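PDB 5FQ8: outer membrane protein Omp121 from Bacteroides thetaiotaomicron, which is a TonB-dependent receptor of the outer membrane that binds calcium and probably takes part in active import across that membrane. Local coordinates for residues Arg56-Met61 / Asp288-Tyr293. Residues are numbered along the deposited sequence; the frame is centred on the assembly and turned at random.
Sequences RTSDVM and DSYDKY. With CA (calcium ion), chain M.
Lys292 meets Ser58 without using the hydroxyl at all: the ammonium of a buried lysine donates to a backbone carbonyl, NZ lying 3.1 Å from Ser58 O and nearly in line with the carbonyl bond (C=O...N 174°). The same nitrogen also gives hydrogen bonds to the carbonyls of Asn131 and Ile133, so three main-chain oxygens converge on one nitrogen, an arrangement likely to offset the cost of burying its charge. The chain bridges the distance by being fully extended, with CG anti to the backbone N (chi1 -176°) and every later torsion near 180°. Beside the lysine, two positions back on the same strand, Tyr290 also points toward the 56-61 loop, and its CE2 comes within 4.0 Å of Ser58 OG, which approaches the ring obliquely. The geometry is that of a TonB-dependent receptor, a plug domain lodged inside a beta barrel: Lys292 and Tyr290, on alternate positions of strand 289-303, point inward to the plug. Shortening Lys292 to an alanine is likely to leave the three plug carbonyls without their common donor and open a gap between barrel and plug. On the plug side, Thr57 OG1 donates to Asp59 O at 2.7 Å, in the carbonyl plane and on a lone pair, spanning Ser58. Just before the strand, Asp288 OD2 binds calcium at 2.2 Å, with Asp280 OD1 and the carbonyls of Gly281, Ile283 and Thr285.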
loop_
_atom_site.group_PDB
_atom_site.type_symbol
_atom_site.label_atom_id
_atom_site.label_comp_id
_atom_site.label_asym_id
_atom_site.label_seq_id
_atom_site.Cartn_x
_atom_site.Cartn_y
_atom_site.Cartn_z
ATOM N N ARG B 56 -23.289 31.700 -13.698
ATOM C CA ARG B 56 -22.946 31.301 -12.328
ATOM C C ARG B 56 -22.602 29.826 -12.232
ATOM O O ARG B 56 -22.739 29.206 -11.176
ATOM C CB ARG B 56 -24.057 31.640 -11.326
ATOM C CG ARG B 56 -24.381 33.112 -11.204
ATOM C CD ARG B 56 -23.130 33.963 -11.183
ATOM N NE ARG B 56 -22.409 33.875 -9.924
ATOM C CZ ARG B 56 -21.238 34.451 -9.713
ATOM N NH1 ARG B 56 -20.665 35.141 -10.675
ATOM N NH2 ARG B 56 -20.635 34.327 -8.549
ATOM N N THR B 57 -22.165 29.239 -13.326
ATOM C CA THR B 57 -21.588 27.917 -13.237
ATOM C C THR B 57 -20.260 28.008 -12.506
ATOM O O THR B 57 -19.569 29.026 -12.569
ATOM C CB THR B 57 -21.388 27.359 -14.628
ATOM O OG1 THR B 57 -20.347 28.096 -15.276
ATOM C CG2 THR B 57 -22.660 27.508 -15.416
ATOM N N SER B 58 -19.898 26.931 -11.804
ATOM C CA SER B 58 -18.633 26.882 -11.075
ATOM C C SER B 58 -17.435 26.980 -11.989
ATOM O O SER B 58 -16.317 27.168 -11.512
ATOM C CB SER B 58 -18.528 25.585 -10.299
ATOM O OG SER B 58 -18.103 24.560 -11.164
ATOM N N ASP B 59 -17.656 26.903 -13.278
ATOM C CA ASP B 59 -16.641 26.592 -14.256
ATOM C C ASP B 59 -16.631 27.683 -15.313
ATOM O O ASP B 59 -17.681 28.214 -15.675
ATOM C CB ASP B 59 -16.956 25.213 -14.830
ATOM C CG ASP B 59 -16.296 24.972 -16.119
ATOM O OD1 ASP B 59 -15.065 25.076 -16.185
ATOM O OD2 ASP B 59 -17.011 24.677 -17.080
ATOM N N VAL B 60 -15.443 28.045 -15.779
ATOM C CA VAL B 60 -15.348 29.115 -16.757
ATOM C C VAL B 60 -15.816 28.686 -18.137
ATOM O O VAL B 60 -16.213 29.543 -18.927
ATOM C CB VAL B 60 -13.899 29.632 -16.788
ATOM C CG1 VAL B 60 -13.342 29.668 -18.175
ATOM C CG2 VAL B 60 -13.863 30.996 -16.226
ATOM N N MET B 61 -15.837 27.385 -18.422
ATOM C CA MET B 61 -16.026 26.875 -19.771
ATOM C C MET B 61 -17.406 26.325 -20.057
ATOM O O MET B 61 -17.834 26.369 -21.203
ATOM C CB MET B 61 -15.014 25.775 -20.046
ATOM C CG MET B 61 -13.648 26.293 -20.182
ATOM S SD MET B 61 -13.623 27.293 -21.623
ATOM C CE MET B 61 -12.199 28.256 -21.357
ATOM N N ASP B 288 -22.142 13.132 -3.555
ATOM C CA ASP B 288 -21.939 14.155 -4.589
ATOM C C ASP B 288 -21.474 15.417 -3.907
ATOM O O ASP B 288 -22.274 16.262 -3.536
ATOM C CB ASP B 288 -23.204 14.496 -5.366
ATOM C CG ASP B 288 -24.334 13.607 -5.062
ATOM O OD1 ASP B 288 -24.351 12.564 -5.702
ATOM O OD2 ASP B 288 -25.199 13.947 -4.227
ATOM N N SER B 289 -20.191 15.581 -3.753
ATOM C CA SER B 289 -19.747 16.784 -3.091
ATOM C C SER B 289 -18.635 17.422 -3.886
ATOM O O SER B 289 -17.832 16.744 -4.518
ATOM C CB SER B 289 -19.319 16.499 -1.679
ATOM O OG SER B 289 -20.462 16.296 -0.885
ATOM N N TYR B 290 -18.630 18.738 -3.866
ATOM C CA TYR B 290 -17.574 19.516 -4.471
ATOM C C TYR B 290 -17.520 20.791 -3.669
ATOM O O TYR B 290 -18.540 21.465 -3.528
ATOM C CB TYR B 290 -17.869 19.782 -5.931
ATOM C CG TYR B 290 -16.909 20.665 -6.657
ATOM C CD1 TYR B 290 -15.573 20.378 -6.717
ATOM C CD2 TYR B 290 -17.362 21.765 -7.339
ATOM C CE1 TYR B 290 -14.717 21.181 -7.419
ATOM C CE2 TYR B 290 -16.518 22.561 -8.039
ATOM C CZ TYR B 290 -15.203 22.273 -8.079
ATOM O OH TYR B 290 -14.383 23.099 -8.788
ATOM N N ASP B 291 -16.371 21.055 -3.075
ATOM C CA ASP B 291 -16.086 22.321 -2.438
ATOM C C ASP B 291 -14.966 22.967 -3.225
ATOM O O ASP B 291 -13.916 22.362 -3.407
ATOM C CB ASP B 291 -15.687 22.115 -0.982
ATOM C CG ASP B 291 -16.767 21.463 -0.184
ATOM O OD1 ASP B 291 -17.940 21.762 -0.446
ATOM O OD2 ASP B 291 -16.458 20.645 0.707
ATOM N N LYS B 292 -15.206 24.160 -3.739
ATOM C CA LYS B 292 -14.172 24.920 -4.412
ATOM C C LYS B 292 -13.878 26.157 -3.582
ATOM O O LYS B 292 -14.799 26.784 -3.060
ATOM C CB LYS B 292 -14.607 25.275 -5.821
ATOM C CG LYS B 292 -13.574 25.982 -6.643
ATOM C CD LYS B 292 -14.161 26.501 -7.921
ATOM C CE LYS B 292 -13.092 27.062 -8.804
ATOM N NZ LYS B 292 -13.633 27.635 -10.040
ATOM N N TYR B 293 -12.594 26.457 -3.400
ATOM C CA TYR B 293 -12.128 27.699 -2.788
ATOM C C TYR B 293 -10.986 28.234 -3.631
ATOM O O TYR B 293 -10.067 27.490 -3.965
ATOM C CB TYR B 293 -11.628 27.509 -1.357
ATOM C CG TYR B 293 -12.637 27.158 -0.291
ATOM C CD1 TYR B 293 -12.941 25.843 -0.014
ATOM C CD2 TYR B 293 -13.235 28.134 0.482
ATOM C CE1 TYR B 293 -13.838 25.505 0.967
ATOM C CE2 TYR B 293 -14.135 27.805 1.469
ATOM C CZ TYR B 293 -14.432 26.485 1.705
ATOM O OH TYR B 293 -15.328 26.126 2.681
HETATM CA CA CA M . -26.290 14.462 -2.402
#